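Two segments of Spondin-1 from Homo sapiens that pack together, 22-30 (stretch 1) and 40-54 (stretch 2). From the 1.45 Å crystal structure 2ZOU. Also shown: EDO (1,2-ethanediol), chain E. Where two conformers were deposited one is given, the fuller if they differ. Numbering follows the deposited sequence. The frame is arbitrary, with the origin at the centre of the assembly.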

# COMPACT_ATOMS: atom_id res chain seq x y z
N THR A 22 2.10 13.36 -6.32
CA THR A 22 2.59 12.97 -7.63
C THR A 22 1.36 12.55 -8.43
O THR A 22 0.24 12.68 -7.96
N GLU A 23 1.58 12.05 -9.64
CA GLU A 23 0.45 11.59 -10.44
C GLU A 23 -0.00 10.18 -10.06
O GLU A 23 -0.93 9.63 -10.67
N PHE A 24 0.65 9.58 -9.06
CA PHE A 24 0.30 8.24 -8.62
C PHE A 24 -0.47 8.36 -7.32
O PHE A 24 -0.06 9.09 -6.42
N SER A 25 -1.59 7.66 -7.24
CA SER A 25 -2.50 7.79 -6.08
C SER A 25 -2.78 6.45 -5.44
O SER A 25 -3.11 5.50 -6.14
N LEU A 26 -2.68 6.41 -4.11
CA LEU A 26 -3.11 5.24 -3.34
C LEU A 26 -4.43 5.60 -2.69
O LEU A 26 -4.53 6.60 -1.97
N ARG A 27 -5.47 4.84 -3.00
CA ARG A 27 -6.81 5.14 -2.52
C ARG A 27 -7.43 3.90 -1.93
O ARG A 27 -6.98 2.80 -2.18
N VAL A 28 -8.46 4.11 -1.13
CA VAL A 28 -9.30 3.02 -0.69
C VAL A 28 -10.70 3.30 -1.24
O VAL A 28 -11.27 4.38 -1.01
N GLU A 29 -11.24 2.34 -2.00
CA GLU A 29 -12.55 2.51 -2.61
C GLU A 29 -13.60 2.80 -1.54
O GLU A 29 -13.62 2.13 -0.49
N GLY A 30 -14.46 3.78 -1.80
CA GLY A 30 -15.48 4.20 -0.86
C GLY A 30 -14.99 5.28 0.10
O GLY A 30 -15.77 5.75 0.91
N SER A 40 -13.07 -5.85 5.02
CA SER A 40 -12.22 -5.88 3.84
C SER A 40 -12.40 -4.60 3.03
O SER A 40 -13.53 -4.24 2.66
N TYR A 41 -11.28 -3.92 2.76
CA TYR A 41 -11.26 -2.71 1.94
C TYR A 41 -10.51 -2.97 0.66
O TYR A 41 -9.52 -3.71 0.64
N ARG A 42 -10.98 -2.37 -0.43
CA ARG A 42 -10.25 -2.52 -1.70
C ARG A 42 -9.32 -1.32 -1.89
O ARG A 42 -9.75 -0.18 -2.04
N VAL A 43 -8.03 -1.61 -1.80
CA VAL A 43 -6.97 -0.62 -1.94
C VAL A 43 -6.53 -0.58 -3.40
O VAL A 43 -6.29 -1.62 -4.01
N THR A 44 -6.42 0.62 -3.96
CA THR A 44 -6.02 0.77 -5.35
C THR A 44 -4.82 1.68 -5.47
O THR A 44 -4.67 2.67 -4.73
N LEU A 45 -3.95 1.35 -6.42
CA LEU A 45 -2.82 2.20 -6.78
C LEU A 45 -2.96 2.51 -8.26
O LEU A 45 -3.01 1.61 -9.07
N SER A 46 -3.06 3.80 -8.59
CA SER A 46 -3.33 4.19 -9.98
C SER A 46 -2.43 5.33 -10.44
O SER A 46 -1.99 6.15 -9.63
N ALA A 47 -2.18 5.36 -11.75
CA ALA A 47 -1.38 6.40 -12.38
C ALA A 47 -2.29 7.28 -13.21
O ALA A 47 -3.04 6.76 -14.02
N ALA A 48 -2.18 8.60 -13.05
CA ALA A 48 -2.93 9.52 -13.89
C ALA A 48 -2.33 9.52 -15.30
O ALA A 48 -1.11 9.49 -15.46
N PRO A 49 -3.18 9.56 -16.35
CA PRO A 49 -2.62 9.55 -17.70
C PRO A 49 -1.67 10.71 -17.97
O PRO A 49 -1.88 11.82 -17.47
N PRO A 50 -0.63 10.48 -18.78
CA PRO A 50 -0.29 9.24 -19.47
C PRO A 50 0.75 8.39 -18.72
O PRO A 50 1.47 7.62 -19.35
N SER A 51 0.82 8.52 -17.40
CA SER A 51 1.81 7.77 -16.63
C SER A 51 1.44 6.30 -16.44
O SER A 51 0.30 5.87 -16.68
N TYR A 52 2.44 5.54 -16.01
CA TYR A 52 2.29 4.12 -15.72
C TYR A 52 3.37 3.76 -14.72
O TYR A 52 4.29 4.56 -14.46
N PHE A 53 3.27 2.58 -14.14
CA PHE A 53 4.35 2.05 -13.32
C PHE A 53 4.68 0.63 -13.77
O PHE A 53 3.82 -0.12 -14.20
N ARG A 54 5.96 0.29 -13.69
CA ARG A 54 6.43 -1.04 -14.06
C ARG A 54 6.61 -1.91 -12.83
O ARG A 54 6.74 -3.13 -12.93

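The strongest side-chain polar contact closes one end of this antiparallel pair: Ser 51 OG donates to Glu 23 OE2 at 2.7 Å. Both side chains point toward the other stretch, Glu 23 with chi1 p and chi2 off-well at -93°, Ser 51 with chi1 m. At the far end the polar pairing is looser. Glu 29 OE1 lies 3.9 Å from Arg 42 NE, a long salt bridge with the oxygen well out of the guanidinium plane, so the side chains attract through charge, with no N-H pointing at the oxygen; the closest approach of the Glu 29 side chain (m, t) to Arg 42 is OE1 to Arg 42 CD, 3.5 Å.

Between these ends the backbone ladder fixes the register, as in Ser 25 N to Ser 46 O and Arg 27 N to Thr 44 O, both 2.9 Å, and side chains alternate between two faces. The face of Ser 25, Arg 27, Thr 44 and Ser 46 is polar, and a water and an ethanediol are bound there. Water 1 joins Ser 25 O (2.9 Å), Thr 44 OG1 (2.8 Å) and Ser 46 OG (2.7 Å), a site served by Thr 44 in p and Ser 46 in m. The ethanediol, probably from the crystallisation liquor, donates from O1 to Glu 23 O at 2.7 Å. Arg 27 (m) lays its CB 3.7 Å from Thr 44 OG1, then its end leads away. Beyond the ladder, water 2 bridges Glu 29 O and Arg 42 N, each at 2.9 Å.

The opposite face is apolar. Leu 26 and Leu 45 share the t, p rotamer, which brings their ends nearer the partner strand: Leu 26 CD1 sits 3.6 Å from Val 43 CG1 and 4.3 Å from Leu 45 CD1. Val 28 (t) packs CG1 3.7 Å from Tyr 41 CB. Phe 24 (m) reaches over small Ala 47, CE1 to CB 3.6 Å, and meets Phe 53 CD1 with CE1 at 4.0 Å.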

# COMPACT_ATOMS: atom_id res chain seq x y z
CB THR A 22 3.62 11.81 -7.56
OG1 THR A 22 2.95 10.59 -7.20
CG2 THR A 22 4.73 12.12 -6.56
CB GLU A 23 0.77 11.66 -11.93
CG GLU A 23 1.71 10.59 -12.37
CD GLU A 23 3.16 11.00 -12.35
OE1 GLU A 23 3.62 11.67 -11.39
OE2 GLU A 23 3.88 10.64 -13.32
CB PHE A 24 1.55 7.40 -8.40
CG PHE A 24 2.38 7.24 -9.62
CD1 PHE A 24 2.07 6.26 -10.57
CD2 PHE A 24 3.45 8.09 -9.87
CE1 PHE A 24 2.84 6.12 -11.73
CE2 PHE A 24 4.22 7.96 -11.04
CZ PHE A 24 3.91 6.97 -11.95
CB SER A 25 -3.84 8.37 -6.52
OG SER A 25 -3.68 9.70 -6.96
CB LEU A 26 -2.07 4.93 -2.27
CG LEU A 26 -2.33 3.63 -1.47
CD1 LEU A 26 -2.21 2.40 -2.37
CD2 LEU A 26 -1.34 3.53 -0.35
CB ARG A 27 -7.69 5.66 -3.65
CG ARG A 27 -7.13 6.90 -4.30
CD ARG A 27 -8.19 7.73 -4.97
NE ARG A 27 -9.18 8.22 -4.01
CZ ARG A 27 -10.07 9.17 -4.29
NH1 ARG A 27 -10.09 9.74 -5.49
NH2 ARG A 27 -10.94 9.55 -3.36
CB VAL A 28 -9.34 2.94 0.83
CG1 VAL A 28 -10.26 1.80 1.27
CG2 VAL A 28 -7.91 2.70 1.36
CB GLU A 29 -12.95 1.28 -3.42
CG GLU A 29 -12.17 1.12 -4.73
CD GLU A 29 -12.74 0.05 -5.65
OE1 GLU A 29 -13.65 -0.71 -5.23
OE2 GLU A 29 -12.28 -0.02 -6.81
CB SER A 40 -12.54 -7.09 2.96
OG SER A 40 -12.26 -8.31 3.61
CB TYR A 41 -10.57 -1.57 2.72
CG TYR A 41 -11.34 -1.19 3.95
CD1 TYR A 41 -12.39 -0.28 3.88
CD2 TYR A 41 -11.05 -1.78 5.19
CE1 TYR A 41 -13.12 0.06 5.01
CE2 TYR A 41 -11.79 -1.47 6.32
CZ TYR A 41 -12.80 -0.53 6.24
OH TYR A 41 -13.52 -0.26 7.38
CB ARG A 42 -11.21 -2.70 -2.89
CG ARG A 42 -10.46 -3.13 -4.16
CD ARG A 42 -11.38 -3.33 -5.35
NE ARG A 42 -12.37 -4.38 -5.13
CZ ARG A 42 -12.55 -5.43 -5.92
NH1 ARG A 42 -11.80 -5.60 -7.01
NH2 ARG A 42 -13.50 -6.30 -5.61
CB VAL A 43 -5.77 -0.93 -1.02
CG1 VAL A 43 -4.67 0.14 -1.16
CG2 VAL A 43 -6.23 -1.01 0.43
CB THR A 44 -7.17 1.33 -6.20
OG1 THR A 44 -7.48 2.64 -5.76
CG2 THR A 44 -8.42 0.46 -6.07
CB LEU A 45 -1.51 1.44 -6.54
CG LEU A 45 -0.19 2.14 -6.73
CD1 LEU A 45 -0.11 3.41 -5.94
CD2 LEU A 45 0.88 1.18 -6.28
CB SER A 46 -4.77 4.73 -10.08
OG SER A 46 -5.73 3.95 -9.39
CB ALA A 47 -0.34 5.76 -13.29
CB ALA A 48 -2.89 10.93 -13.30
CB PRO A 49 -3.86 9.61 -18.61
CG PRO A 49 -4.95 10.08 -17.73
CD PRO A 49 -4.65 9.60 -16.36
CB PRO A 50 0.32 9.76 -20.77
CG PRO A 50 1.11 10.97 -20.30
CD PRO A 50 0.29 11.58 -19.18
CB SER A 51 2.06 8.44 -15.27
OG SER A 51 2.56 9.77 -15.45
CB TYR A 52 2.46 3.29 -17.02
CG TYR A 52 3.76 3.58 -17.72
CD1 TYR A 52 4.93 2.89 -17.37
CD2 TYR A 52 3.84 4.57 -18.70
CE1 TYR A 52 6.14 3.17 -17.99
CE2 TYR A 52 5.06 4.85 -19.33
CZ TYR A 52 6.20 4.15 -18.96
OH TYR A 52 7.40 4.41 -19.57
CB PHE A 53 4.03 2.15 -11.82
CG PHE A 53 2.70 1.59 -11.43
CD1 PHE A 53 1.55 2.37 -11.51
CD2 PHE A 53 2.58 0.28 -10.96
CE1 PHE A 53 0.30 1.87 -11.13
CE2 PHE A 53 1.34 -0.25 -10.60
CZ PHE A 53 0.20 0.56 -10.65
CB ARG A 54 7.72 -0.93 -14.87
CG ARG A 54 7.50 -0.39 -16.27
CD ARG A 54 8.79 -0.37 -17.10
NE ARG A 54 9.81 0.50 -16.52
CZ ARG A 54 10.93 0.08 -15.94
NH1 ARG A 54 11.23 -1.22 -15.88
NH2 ARG A 54 11.77 0.97 -15.43
C1 EDO E . -4.07 8.40 -10.23
O1 EDO E . -3.49 9.60 -9.70
C2 EDO E . -5.54 8.58 -10.58
O2 EDO E . -5.70 8.69 -12.01
O HOH W 1 -5.86 4.70 -6.79
O HOH W 2 -13.31 -0.73 -0.35